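Probable transcriptional regulator (Pseudomonas aeruginosa, PDB 2HR3) is a MarR-family winged-helix protein that probably binds DNA as a dimer and regulates transcription. Local coordinates at residues A[36-41]-A[101-106]; A[48-53]-A[93-98]. All coordinates share one frame; numbering follows the deposited sequence.

Contact 1: residues A[36-41]-A[101-106]; sequences SQLVVL and RRNLYG
Leu-104 meets helix 32-46 through its two methyl groups, which lie against backbone carbonyls. Leu-104 CD2 is 3.8 Å from Leu-41 O, and Leu-104 CD1 is 4.2 Å from Leu-38 O, so the leucine fork packs against carbonyls one helical turn apart. Between side chains the fit is looser, with a single apolar pair: Leu-41 CB and Leu-104 CD1 are 4.4 Å apart. CG anti to the backbone N (chi1 176°) places both methyls of Leu-104 against these two oxygens.

The segment axes approach to 10.2 Å at a signed crossing angle of -102°, nearly perpendicular, and join a helix of the winged-helix DNA-binding domain to helix 98-122, which follows the wing strand 93-96. Leu-79 and Leu-96 also pack on Leu-41, while Val-40 faces helix 64-76.

The polar element is Asn-103, whose CB points toward helix 32-46. Across this interface Asn-103 OD1 meets methyl carbons instead of donors, lying 3.7 Å from Leu-38 CD1 and 3.9 Å from Leu-41 CD2. The Asn-103 side chain runs at about a right angle to that of Leu-41 and more obliquely to Leu-38, which reaches on to Asn-107 and Arg-111.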
loop_
_atom_site.group_PDB
_atom_site.type_symbol
_atom_site.label_atom_id
_atom_site.label_comp_id
_atom_site.label_asym_id
_atom_site.label_seq_id
_atom_site.Cartn_x
_atom_site.Cartn_y
_atom_site.Cartn_z
ATOM N N SER A 36 0.923 -5.868 -11.028
ATOM C CA SER A 36 1.674 -6.846 -10.263
ATOM C C SER A 36 3.170 -6.682 -10.486
ATOM O O SER A 36 3.976 -6.827 -9.563
ATOM C CB SER A 36 1.258 -8.259 -10.680
ATOM O OG SER A 36 0.815 -8.274 -12.022
ATOM N N GLN A 37 3.504 -6.332 -11.722
ATOM C CA GLN A 37 4.866 -6.125 -12.146
ATOM C C GLN A 37 5.523 -4.875 -11.655
ATOM O O GLN A 37 6.710 -4.851 -11.331
ATOM C CB GLN A 37 4.870 -6.105 -13.657
ATOM C CG GLN A 37 4.795 -7.494 -14.151
ATOM C CD GLN A 37 4.595 -7.588 -15.644
ATOM O OE1 GLN A 37 4.661 -8.708 -16.172
ATOM N NE2 GLN A 37 4.389 -6.433 -16.340
ATOM N N LEU A 38 4.737 -3.833 -11.613
ATOM C CA LEU A 38 5.149 -2.558 -11.063
ATOM C C LEU A 38 5.578 -2.633 -9.614
ATOM O O LEU A 38 6.581 -2.084 -9.272
ATOM C CB LEU A 38 3.995 -1.589 -11.147
ATOM C CG LEU A 38 4.523 -0.193 -11.444
ATOM C CD1 LEU A 38 4.794 0.067 -12.946
ATOM C CD2 LEU A 38 3.555 0.796 -10.852
ATOM N N VAL A 39 4.749 -3.274 -8.792
ATOM C CA VAL A 39 5.048 -3.573 -7.385
ATOM C C VAL A 39 6.406 -4.254 -7.245
ATOM O O VAL A 39 7.255 -3.752 -6.537
ATOM C CB VAL A 39 3.956 -4.540 -6.782
ATOM C CG1 VAL A 39 4.371 -5.118 -5.492
ATOM C CG2 VAL A 39 2.610 -3.842 -6.650
ATOM N N VAL A 40 6.636 -5.356 -7.977
ATOM C CA VAL A 40 7.932 -6.017 -7.916
ATOM C C VAL A 40 9.055 -5.031 -8.272
ATOM O O VAL A 40 10.054 -4.892 -7.545
ATOM C CB VAL A 40 7.937 -7.326 -8.804
ATOM C CG1 VAL A 40 9.333 -7.951 -8.904
ATOM C CG2 VAL A 40 6.938 -8.324 -8.235
ATOM N N LEU A 41 8.887 -4.334 -9.382
ATOM C CA LEU A 41 9.859 -3.321 -9.866
ATOM C C LEU A 41 10.163 -2.220 -8.881
ATOM O O LEU A 41 11.320 -1.755 -8.719
ATOM C CB LEU A 41 9.288 -2.637 -11.115
ATOM C CG LEU A 41 9.870 -2.771 -12.540
ATOM C CD1 LEU A 41 10.486 -4.099 -12.834
ATOM C CD2 LEU A 41 8.810 -2.382 -13.505
ATOM N N ARG A 101 13.744 0.869 -15.352
ATOM C CA ARG A 101 13.717 2.222 -14.763
ATOM C C ARG A 101 12.778 3.150 -15.494
ATOM O O ARG A 101 11.988 3.868 -14.872
ATOM C CB ARG A 101 15.099 2.866 -14.788
ATOM C CG ARG A 101 15.945 2.600 -13.575
ATOM C CD ARG A 101 17.420 2.853 -13.877
ATOM N NE ARG A 101 18.148 1.745 -13.308
ATOM C CZ ARG A 101 18.855 0.837 -13.977
ATOM N NH1 ARG A 101 19.009 0.902 -15.303
ATOM N NH2 ARG A 101 19.433 -0.152 -13.286
ATOM N N ARG A 102 12.906 3.158 -16.822
ATOM C CA ARG A 102 12.130 4.068 -17.673
ATOM C C ARG A 102 10.643 3.820 -17.413
ATOM O O ARG A 102 9.848 4.769 -17.290
ATOM C CB ARG A 102 12.473 3.910 -19.174
ATOM N N ASN A 103 10.289 2.539 -17.352
ATOM C CA ASN A 103 8.950 2.113 -16.947
ATOM C C ASN A 103 8.501 2.546 -15.497
ATOM O O ASN A 103 7.446 3.159 -15.322
ATOM C CB ASN A 103 8.937 0.610 -17.089
ATOM C CG ASN A 103 7.554 0.008 -17.085
ATOM O OD1 ASN A 103 6.895 -0.067 -16.027
ATOM N ND2 ASN A 103 7.158 -0.559 -18.245
ATOM N N LEU A 104 9.294 2.257 -14.479
ATOM C CA LEU A 104 8.889 2.559 -13.106
ATOM C C LEU A 104 8.747 4.044 -12.869
ATOM O O LEU A 104 7.760 4.470 -12.303
ATOM C CB LEU A 104 9.901 1.996 -12.065
ATOM C CG LEU A 104 9.683 2.292 -10.577
ATOM C CD1 LEU A 104 8.457 1.565 -10.066
ATOM C CD2 LEU A 104 10.932 1.929 -9.743
ATOM N N TYR A 105 9.792 4.783 -13.221
ATOM C CA TYR A 105 9.883 6.217 -13.069
ATOM C C TYR A 105 8.771 6.887 -13.865
ATOM O O TYR A 105 8.085 7.831 -13.358
ATOM C CB TYR A 105 11.232 6.732 -13.588
ATOM C CG TYR A 105 12.444 6.241 -12.818
ATOM C CD1 TYR A 105 12.299 5.637 -11.577
ATOM C CD2 TYR A 105 13.750 6.377 -13.343
ATOM C CE1 TYR A 105 13.357 5.172 -10.890
ATOM C CE2 TYR A 105 14.860 5.915 -12.608
ATOM C CZ TYR A 105 14.638 5.318 -11.381
ATOM O OH TYR A 105 15.658 4.813 -10.583
ATOM N N GLY A 106 8.609 6.386 -15.089
ATOM C CA GLY A 106 7.435 6.603 -15.907
ATOM C C GLY A 106 6.100 6.617 -15.184
ATOM O O GLY A 106 5.369 7.573 -15.305
#

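Contact 2: residues A[48-53]-A[93-98]; sequences GGDVTP and RVSLSS
Arg-93 and Asp-50 cross at about a right angle; the arginine chain bends at chi2 and again at chi3 (64°), which lays one face of the guanidinium over the backbone O of Asp-50. Asp-50 OD2 stands 3.7 Å above the Arg-93 guanidinium plane, offset toward its rim, and the carboxylate and guanidinium planes are 39° apart. The resulting salt bridge is long, 3.9 Å from Asp-50 OD2 to Arg-93 NE, and no N-H points at the oxygen. Asp-50 O is likewise at an angle too poor for a hydrogen bond, whereas Val-51 CA and Thr-52 N lie near the guanidinium edge.

Val-51 and Val-94 also cross at about a right angle, their CG2 methyls 3.9 Å apart, and both pack on Ile-44 of helix 32-46. Their backbones form a single antiparallel, hydrogen-bonded bridge: Val-51 N to Val-94 O is nearly straight at 171°, and Val-94 N to Val-51 O measures 2.7 Å. Here the loop lines one edge of strand 93-96, whose backbone also bonds to strand 80-83, so the bridge adds a short third element to the two-stranded wing, as in winged-helix domains. Ser-95 OG is modelled 2.3 Å from Gly-49 O, so short that the hydrogen bond there is doubtful in detail. Thr-52 OG1 accepts from Glu-55 N and so N-caps helix 53-59.

The two valine backbone bonds thus fix the local register, while Asp-50 and Arg-93 probably contribute electrostatic attraction without a directed bond between their side chains.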
loop_
_atom_site.group_PDB
_atom_site.type_symbol
_atom_site.label_atom_id
_atom_site.label_comp_id
_atom_site.label_asym_id
_atom_site.label_seq_id
_atom_site.Cartn_x
_atom_site.Cartn_y
_atom_site.Cartn_z
ATOM N N GLY A 48 17.381 -0.860 -3.455
ATOM C CA GLY A 48 18.688 -0.409 -3.897
ATOM C C GLY A 48 19.088 -1.050 -5.195
ATOM O O GLY A 48 20.184 -0.810 -5.698
ATOM N N GLY A 49 18.196 -1.886 -5.717
ATOM C CA GLY A 49 18.312 -2.357 -7.058
ATOM C C GLY A 49 19.246 -3.505 -7.355
ATOM O O GLY A 49 19.406 -3.785 -8.553
ATOM N N ASP A 50 19.895 -4.141 -6.346
ATOM C CA ASP A 50 20.699 -5.355 -6.615
ATOM C C ASP A 50 20.496 -6.435 -5.556
ATOM O O ASP A 50 21.385 -6.727 -4.764
ATOM C CB ASP A 50 22.170 -5.013 -6.771
ATOM C CG ASP A 50 23.062 -6.254 -6.840
ATOM O OD1 ASP A 50 22.773 -7.129 -7.697
ATOM O OD2 ASP A 50 24.043 -6.347 -6.042
ATOM N N VAL A 51 19.361 -7.116 -5.668
ATOM C CA VAL A 51 18.709 -7.816 -4.584
ATOM C C VAL A 51 18.401 -9.271 -4.877
ATOM O O VAL A 51 18.085 -9.641 -5.987
ATOM C CB VAL A 51 17.328 -7.101 -4.252
ATOM C CG1 VAL A 51 17.554 -5.790 -3.489
ATOM C CG2 VAL A 51 16.496 -6.790 -5.529
ATOM N N THR A 52 18.458 -10.102 -3.838
ATOM C CA THR A 52 18.060 -11.500 -3.943
ATOM C C THR A 52 16.537 -11.562 -4.053
ATOM O O THR A 52 15.809 -10.757 -3.426
ATOM C CB THR A 52 18.531 -12.405 -2.697
ATOM O OG1 THR A 52 18.277 -11.733 -1.463
ATOM C CG2 THR A 52 20.019 -12.719 -2.741
ATOM N N PRO A 53 16.041 -12.543 -4.799
ATOM C CA PRO A 53 14.640 -12.874 -4.702
ATOM C C PRO A 53 14.091 -12.908 -3.280
ATOM O O PRO A 53 12.993 -12.324 -3.033
ATOM C CB PRO A 53 14.578 -14.249 -5.354
ATOM C CG PRO A 53 15.627 -14.112 -6.467
ATOM C CD PRO A 53 16.740 -13.389 -5.788
ATOM N N ARG A 93 20.769 -12.324 -7.973
ATOM C CA ARG A 93 20.460 -10.981 -7.665
ATOM C C ARG A 93 19.746 -10.398 -8.887
ATOM O O ARG A 93 20.097 -10.710 -10.016
ATOM C CB ARG A 93 21.738 -10.228 -7.343
ATOM C CG ARG A 93 22.680 -11.028 -6.448
ATOM C CD ARG A 93 23.407 -10.168 -5.453
ATOM N NE ARG A 93 22.450 -9.556 -4.535
ATOM C CZ ARG A 93 22.777 -9.029 -3.366
ATOM N NH1 ARG A 93 24.044 -9.023 -2.972
ATOM N NH2 ARG A 93 21.840 -8.511 -2.597
ATOM N N VAL A 94 18.715 -9.595 -8.650
ATOM C CA VAL A 94 17.978 -8.960 -9.725
ATOM C C VAL A 94 18.097 -7.457 -9.600
ATOM O O VAL A 94 18.158 -6.922 -8.510
ATOM C CB VAL A 94 16.462 -9.413 -9.825
ATOM C CG1 VAL A 94 16.413 -10.958 -10.157
ATOM C CG2 VAL A 94 15.708 -9.123 -8.562
ATOM N N SER A 95 18.162 -6.840 -10.764
ATOM C CA SER A 95 18.265 -5.432 -10.982
ATOM C C SER A 95 17.285 -4.916 -12.031
ATOM O O SER A 95 16.805 -5.631 -12.897
ATOM C CB SER A 95 19.648 -5.123 -11.493
ATOM O OG SER A 95 20.437 -4.816 -10.387
ATOM N N LEU A 96 17.007 -3.628 -11.948
ATOM C CA LEU A 96 16.266 -2.999 -12.994
ATOM C C LEU A 96 17.199 -2.906 -14.193
ATOM O O LEU A 96 18.382 -2.558 -14.055
ATOM C CB LEU A 96 15.802 -1.630 -12.563
ATOM C CG LEU A 96 14.747 -1.552 -11.454
ATOM C CD1 LEU A 96 13.872 -0.405 -11.781
ATOM C CD2 LEU A 96 13.870 -2.759 -11.298
ATOM N N SER A 97 16.657 -3.262 -15.354
ATOM C CA SER A 97 17.252 -2.877 -16.632
ATOM C C SER A 97 16.859 -1.408 -16.823
ATOM O O SER A 97 15.944 -0.913 -16.156
ATOM C CB SER A 97 16.728 -3.748 -17.774
ATOM O OG SER A 97 15.412 -3.416 -18.158
ATOM N N SER A 98 17.524 -0.689 -17.717
ATOM C CA SER A 98 17.097 0.721 -17.955
ATOM C C SER A 98 15.671 0.912 -18.601
ATOM O O SER A 98 15.018 2.009 -18.426
ATOM C CB SER A 98 18.175 1.539 -18.689
ATOM O OG SER A 98 17.920 2.932 -18.384
#

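Overall arrangement
After helix 4-26 the chain enters helix 32-46, which supplies the first segment of contact 1, and then the 48-53 loop, the first segment of contact 2. Helices 53-59 and 64-76 and strand 80-83 follow before strand 93-96 returns to that loop and closes contact 2. Helix 98-122 begins almost at once and closes contact 1, so contact 2 is nested within the larger loop. Their centres are about 12 Å apart, and Leu-96 links them: its CD2 is 3.8 Å from Leu-41 O and its CD1 4.3 Å from Leu-104 CD2. Contact 1 ties helix 32-46 to helix 98-122, and contact 2 ties the wing strand to the loop after helix 32-46.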